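Local coordinates for protein titin (Homo sapiens, PDB 3LCY) that spans the muscle sarcomere as a giant filament protein, serving as an elastic scaffold and carrying a serine/threonine kinase domain, at residues L97-L109 / L123-M135. Numbering follows the deposited sequence.
Sequences LQATPQFHPGYPL and LHVMYIGRPVPAM
H104 and I128 meet obliquely, the terminal CD1 of the isoleucine lying over one face of the imidazole in a CH-pi contact, 4.2 Å from CD1 to the ring centroid. The opposite face of the same imidazole is taken by CE2 of Y107, which holds the ring between the two side chains. A chi1 of -155°, some 25° short of fully anti, lays the H104 side chain alongside M126 and brings CD2 up to I128. M126 in turn crosses the phenol of Y107: its CG makes a CH-pi contact over one face, and SD sits farther out above the ring, 5.0 Å from its centroid, a more distant Met-aromatic contact. Bends at both chi2 and chi3 (each -71°) fold the thioether back so that CE also reaches Y107 CE2. A type II turn from H104 to Y107 carries the phenol to the imidazole, and H104 ND1 bonds weakly to P105 O. Beneath these side chains, residues 97-103 and 123-130 run antiparallel. A99 pairs with R130 through A99 N to R130 O (2.8 Å) and the return bond; Q102 and I128 also exchange two bonds, here with the donors nearly in line with the C=O, and H104 N to M126 O (3.0 Å) continues the ladder. Between the first two pairs the register slips by one residue, a beta bulge, where P101 CA packs close to G129. Strand 88-103 pairs with 17-20 and 76-83 as well as with 121-130, one continuous strand linking two immunoglobulin-like sandwiches. On the other side of this ribbon F103 brings CD1 to within 3.6 Å of V125 CG1, while L109 CD1 lies over one face of the phenyl ring. R130 packs its CG against L97 CB, and E75 forms a salt bridge with its NE.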
loop_
_atom_site.group_PDB
_atom_site.type_symbol
_atom_site.label_atom_id
_atom_site.label_comp_id
_atom_site.label_asym_id
_atom_site.label_seq_id
_atom_site.Cartn_x
_atom_site.Cartn_y
_atom_site.Cartn_z
ATOM N N LEU A 97 5.986 -3.704 -2.653
ATOM C CA LEU A 97 5.798 -3.167 -3.993
ATOM C C LEU A 97 6.857 -2.131 -4.345
ATOM O O LEU A 97 7.491 -1.547 -3.466
ATOM C CB LEU A 97 4.406 -2.550 -4.135
ATOM C CG LEU A 97 3.222 -3.492 -3.924
ATOM C CD1 LEU A 97 1.914 -2.745 -4.113
ATOM C CD2 LEU A 97 3.302 -4.680 -4.869
ATOM N N GLN A 98 7.040 -1.915 -5.643
ATOM C CA GLN A 98 7.938 -0.882 -6.137
ATOM C C GLN A 98 7.204 0.000 -7.140
ATOM O O GLN A 98 6.652 -0.491 -8.125
ATOM C CB GLN A 98 9.174 -1.505 -6.786
ATOM C CG GLN A 98 10.049 -2.291 -5.830
ATOM C CD GLN A 98 11.190 -2.996 -6.534
ATOM O OE1 GLN A 98 11.742 -3.968 -6.023
ATOM N NE2 GLN A 98 11.545 -2.509 -7.718
ATOM N N ALA A 99 7.191 1.303 -6.882
ATOM C CA ALA A 99 6.503 2.240 -7.758
ATOM C C ALA A 99 7.042 3.652 -7.576
ATOM O O ALA A 99 7.156 4.143 -6.453
ATOM C CB ALA A 99 5.004 2.205 -7.502
ATOM N N THR A 100 7.381 4.297 -8.687
ATOM C CA THR A 100 7.834 5.678 -8.647
ATOM C C THR A 100 6.673 6.550 -8.198
ATOM O O THR A 100 5.543 6.352 -8.641
ATOM C CB THR A 100 8.312 6.154 -10.026
ATOM O OG1 THR A 100 7.192 6.249 -10.915
ATOM C CG2 THR A 100 9.329 5.179 -10.598
ATOM N N PRO A 101 6.944 7.511 -7.303
ATOM C CA PRO A 101 5.897 8.395 -6.787
ATOM C C PRO A 101 5.044 8.964 -7.914
ATOM O O PRO A 101 5.576 9.433 -8.922
ATOM C CB PRO A 101 6.692 9.503 -6.098
ATOM C CG PRO A 101 7.947 8.826 -5.660
ATOM C CD PRO A 101 8.265 7.828 -6.736
ATOM N N GLN A 102 3.729 8.911 -7.738
ATOM C CA GLN A 102 2.789 9.329 -8.768
ATOM C C GLN A 102 1.463 9.718 -8.133
ATOM O O GLN A 102 0.906 8.963 -7.339
ATOM C CB GLN A 102 2.559 8.187 -9.759
ATOM C CG GLN A 102 1.346 8.373 -10.656
ATOM C CD GLN A 102 0.917 7.081 -11.331
ATOM O OE1 GLN A 102 1.366 5.994 -10.962
ATOM N NE2 GLN A 102 0.038 7.194 -12.319
ATOM N N PHE A 103 0.957 10.897 -8.479
ATOM C CA PHE A 103 -0.343 11.314 -7.979
ATOM C C PHE A 103 -1.434 10.414 -8.544
ATOM O O PHE A 103 -1.440 10.094 -9.733
ATOM C CB PHE A 103 -0.611 12.788 -8.283
ATOM C CG PHE A 103 0.274 13.728 -7.516
ATOM C CD1 PHE A 103 0.132 13.867 -6.144
ATOM C CD2 PHE A 103 1.247 14.474 -8.164
ATOM C CE1 PHE A 103 0.944 14.727 -5.431
ATOM C CE2 PHE A 103 2.060 15.338 -7.456
ATOM C CZ PHE A 103 1.908 15.465 -6.089
ATOM N N HIS A 104 -2.349 10.006 -7.673
ATOM C CA HIS A 104 -3.325 8.977 -8.005
ATOM C C HIS A 104 -4.270 9.370 -9.138
ATOM O O HIS A 104 -5.064 10.301 -8.997
ATOM C CB HIS A 104 -4.139 8.599 -6.762
ATOM C CG HIS A 104 -4.715 7.217 -6.815
ATOM N ND1 HIS A 104 -5.583 6.808 -7.804
ATOM C CD2 HIS A 104 -4.550 6.150 -5.998
ATOM C CE1 HIS A 104 -5.923 5.550 -7.599
ATOM N NE2 HIS A 104 -5.312 5.126 -6.508
ATOM N N PRO A 105 -4.186 8.649 -10.268
ATOM C CA PRO A 105 -5.209 8.758 -11.313
ATOM C C PRO A 105 -6.471 8.036 -10.854
ATOM O O PRO A 105 -6.405 6.871 -10.459
ATOM C CB PRO A 105 -4.578 8.029 -12.500
ATOM C CG PRO A 105 -3.646 7.045 -11.883
ATOM C CD PRO A 105 -3.127 7.688 -10.623
ATOM N N GLY A 106 -7.603 8.727 -10.896
ATOM C CA GLY A 106 -8.827 8.213 -10.311
ATOM C C GLY A 106 -9.296 9.178 -9.242
ATOM O O GLY A 106 -10.448 9.147 -8.805
ATOM N N TYR A 107 -8.376 10.040 -8.825
ATOM C CA TYR A 107 -8.681 11.126 -7.911
ATOM C C TYR A 107 -7.956 12.378 -8.392
ATOM O O TYR A 107 -7.131 12.938 -7.670
ATOM C CB TYR A 107 -8.226 10.773 -6.495
ATOM C CG TYR A 107 -8.706 9.428 -5.985
ATOM C CD1 TYR A 107 -10.009 9.255 -5.533
ATOM C CD2 TYR A 107 -7.846 8.336 -5.933
ATOM C CE1 TYR A 107 -10.446 8.028 -5.058
ATOM C CE2 TYR A 107 -8.275 7.107 -5.460
ATOM C CZ TYR A 107 -9.573 6.958 -5.024
ATOM O OH TYR A 107 -10.001 5.737 -4.550
ATOM N N PRO A 108 -8.257 12.815 -9.626
ATOM C CA PRO A 108 -7.560 13.937 -10.262
ATOM C C PRO A 108 -7.556 15.186 -9.390
ATOM O O PRO A 108 -8.560 15.502 -8.753
ATOM C CB PRO A 108 -8.388 14.189 -11.528
ATOM C CG PRO A 108 -9.025 12.884 -11.825
ATOM C CD PRO A 108 -9.311 12.259 -10.494
ATOM N N LEU A 109 -6.425 15.881 -9.365
ATOM C CA LEU A 109 -6.305 17.131 -8.629
ATOM C C LEU A 109 -6.789 18.298 -9.490
ATOM O O LEU A 109 -6.443 18.396 -10.666
ATOM C CB LEU A 109 -4.854 17.369 -8.208
ATOM C CG LEU A 109 -4.233 16.370 -7.233
ATOM C CD1 LEU A 109 -2.760 16.680 -7.007
ATOM C CD2 LEU A 109 -4.990 16.368 -5.909
ATOM N N LEU A 123 -6.927 19.492 2.428
ATOM C CA LEU A 123 -6.475 19.067 1.113
ATOM C C LEU A 123 -6.130 17.596 1.292
ATOM O O LEU A 123 -5.229 17.247 2.038
ATOM C CB LEU A 123 -5.263 19.874 0.667
ATOM C CG LEU A 123 -5.547 21.144 -0.134
ATOM C CD1 LEU A 123 -6.831 21.790 0.311
ATOM C CD2 LEU A 123 -4.398 22.116 -0.016
ATOM N N HIS A 124 -6.861 16.738 0.595
ATOM C CA HIS A 124 -6.692 15.294 0.705
ATOM C C HIS A 124 -6.163 14.700 -0.598
ATOM O O HIS A 124 -6.931 14.411 -1.514
ATOM C CB HIS A 124 -8.028 14.651 1.084
ATOM C CG HIS A 124 -7.940 13.186 1.363
ATOM N ND1 HIS A 124 -7.490 12.678 2.559
ATOM C CD2 HIS A 124 -8.259 12.110 0.597
ATOM C CE1 HIS A 124 -7.530 11.359 2.524
ATOM N NE2 HIS A 124 -7.994 10.991 1.341
ATOM N N VAL A 125 -4.847 14.519 -0.672
ATOM C CA VAL A 125 -4.200 14.067 -1.903
ATOM C C VAL A 125 -3.882 12.572 -1.903
ATOM O O VAL A 125 -3.058 12.103 -1.116
ATOM C CB VAL A 125 -2.898 14.849 -2.174
ATOM C CG1 VAL A 125 -2.274 14.403 -3.487
ATOM C CG2 VAL A 125 -3.167 16.343 -2.193
ATOM N N MET A 126 -4.514 11.837 -2.805
ATOM C CA MET A 126 -4.237 10.422 -2.981
ATOM C C MET A 126 -3.022 10.247 -3.897
ATOM O O MET A 126 -2.858 10.943 -4.880
ATOM C CB MET A 126 -5.449 9.695 -3.539
ATOM C CG MET A 126 -6.688 9.780 -2.684
ATOM S SD MET A 126 -6.641 8.839 -1.162
ATOM C CE MET A 126 -6.741 7.171 -1.749
ATOM N N TYR A 127 -2.157 9.315 -3.562
ATOM C CA TYR A 127 -0.967 9.095 -4.352
ATOM C C TYR A 127 -0.611 7.633 -4.486
ATOM O O TYR A 127 -1.070 6.796 -3.735
ATOM C CB TYR A 127 0.221 9.817 -3.732
ATOM C CG TYR A 127 0.763 9.115 -2.528
ATOM C CD1 TYR A 127 1.734 8.150 -2.648
ATOM C CD2 TYR A 127 0.283 9.397 -1.268
ATOM C CE1 TYR A 127 2.206 7.501 -1.563
ATOM C CE2 TYR A 127 0.766 8.751 -0.178
ATOM C CZ TYR A 127 1.726 7.809 -0.335
ATOM O OH TYR A 127 2.224 7.162 0.738
ATOM N N ILE A 128 0.215 7.343 -5.472
ATOM C CA ILE A 128 0.731 6.012 -5.636
ATOM C C ILE A 128 2.244 6.109 -5.523
ATOM O O ILE A 128 2.871 6.830 -6.258
ATOM C CB ILE A 128 0.345 5.407 -6.992
ATOM C CG1 ILE A 128 -1.127 5.033 -7.004
ATOM C CG2 ILE A 128 1.161 4.191 -7.277
ATOM C CD1 ILE A 128 -1.620 4.587 -8.327
ATOM N N GLY A 129 2.824 5.379 -4.591
ATOM C CA GLY A 129 4.256 5.320 -4.465
ATOM C C GLY A 129 4.780 4.278 -3.511
ATOM O O GLY A 129 4.454 4.296 -2.386
ATOM N N ARG A 130 5.620 3.365 -3.975
ATOM C CA ARG A 130 6.196 2.359 -3.085
ATOM C C ARG A 130 7.700 2.307 -3.308
ATOM O O ARG A 130 8.137 2.257 -4.442
ATOM C CB ARG A 130 5.555 0.991 -3.297
ATOM C CG ARG A 130 4.164 0.869 -2.712
ATOM C CD ARG A 130 4.113 1.357 -1.275
ATOM N NE ARG A 130 2.810 1.125 -0.662
ATOM C CZ ARG A 130 1.922 2.072 -0.397
ATOM N NH1 ARG A 130 2.189 3.331 -0.681
ATOM N NH2 ARG A 130 0.765 1.755 0.155
ATOM N N PRO A 131 8.508 2.337 -2.256
ATOM C CA PRO A 131 8.089 2.397 -0.854
ATOM C C PRO A 131 7.480 3.743 -0.513
ATOM O O PRO A 131 7.644 4.689 -1.270
ATOM C CB PRO A 131 9.409 2.240 -0.102
ATOM C CG PRO A 131 10.438 2.685 -1.061
ATOM C CD PRO A 131 9.964 2.203 -2.379
ATOM N N VAL A 132 6.784 3.834 0.611
ATOM C CA VAL A 132 6.149 5.088 0.957
ATOM C C VAL A 132 7.184 6.192 0.871
ATOM O O VAL A 132 8.261 6.122 1.445
ATOM C CB VAL A 132 5.572 5.010 2.372
ATOM C CG1 VAL A 132 4.865 6.289 2.742
ATOM C CG2 VAL A 132 4.642 3.835 2.476
ATOM N N PRO A 133 6.814 7.218 0.121
ATOM C CA PRO A 133 7.654 8.383 -0.147
ATOM C C PRO A 133 7.670 9.471 0.899
ATOM O O PRO A 133 6.748 9.600 1.687
ATOM C CB PRO A 133 7.029 8.946 -1.415
ATOM C CG PRO A 133 5.600 8.630 -1.274
ATOM C CD PRO A 133 5.501 7.332 -0.530
ATOM N N ALA A 134 8.731 10.264 0.887
ATOM C CA ALA A 134 8.828 11.368 1.806
ATOM C C ALA A 134 7.807 12.329 1.229
ATOM O O ALA A 134 7.810 12.600 0.036
ATOM C CB ALA A 134 10.202 11.959 1.766
ATOM N N MET A 135 6.932 12.846 2.073
ATOM C CA MET A 135 5.891 13.752 1.635
ATOM C C MET A 135 6.133 15.130 2.211
ATOM O O MET A 135 6.445 15.269 3.386
ATOM C CB MET A 135 4.521 13.203 2.035
ATOM C CG MET A 135 4.170 11.908 1.316
ATOM S SD MET A 135 2.695 11.052 1.890
ATOM C CE MET A 135 3.349 10.037 3.194
HETATM O O HOH W 1 -5.157 13.081 -5.754
#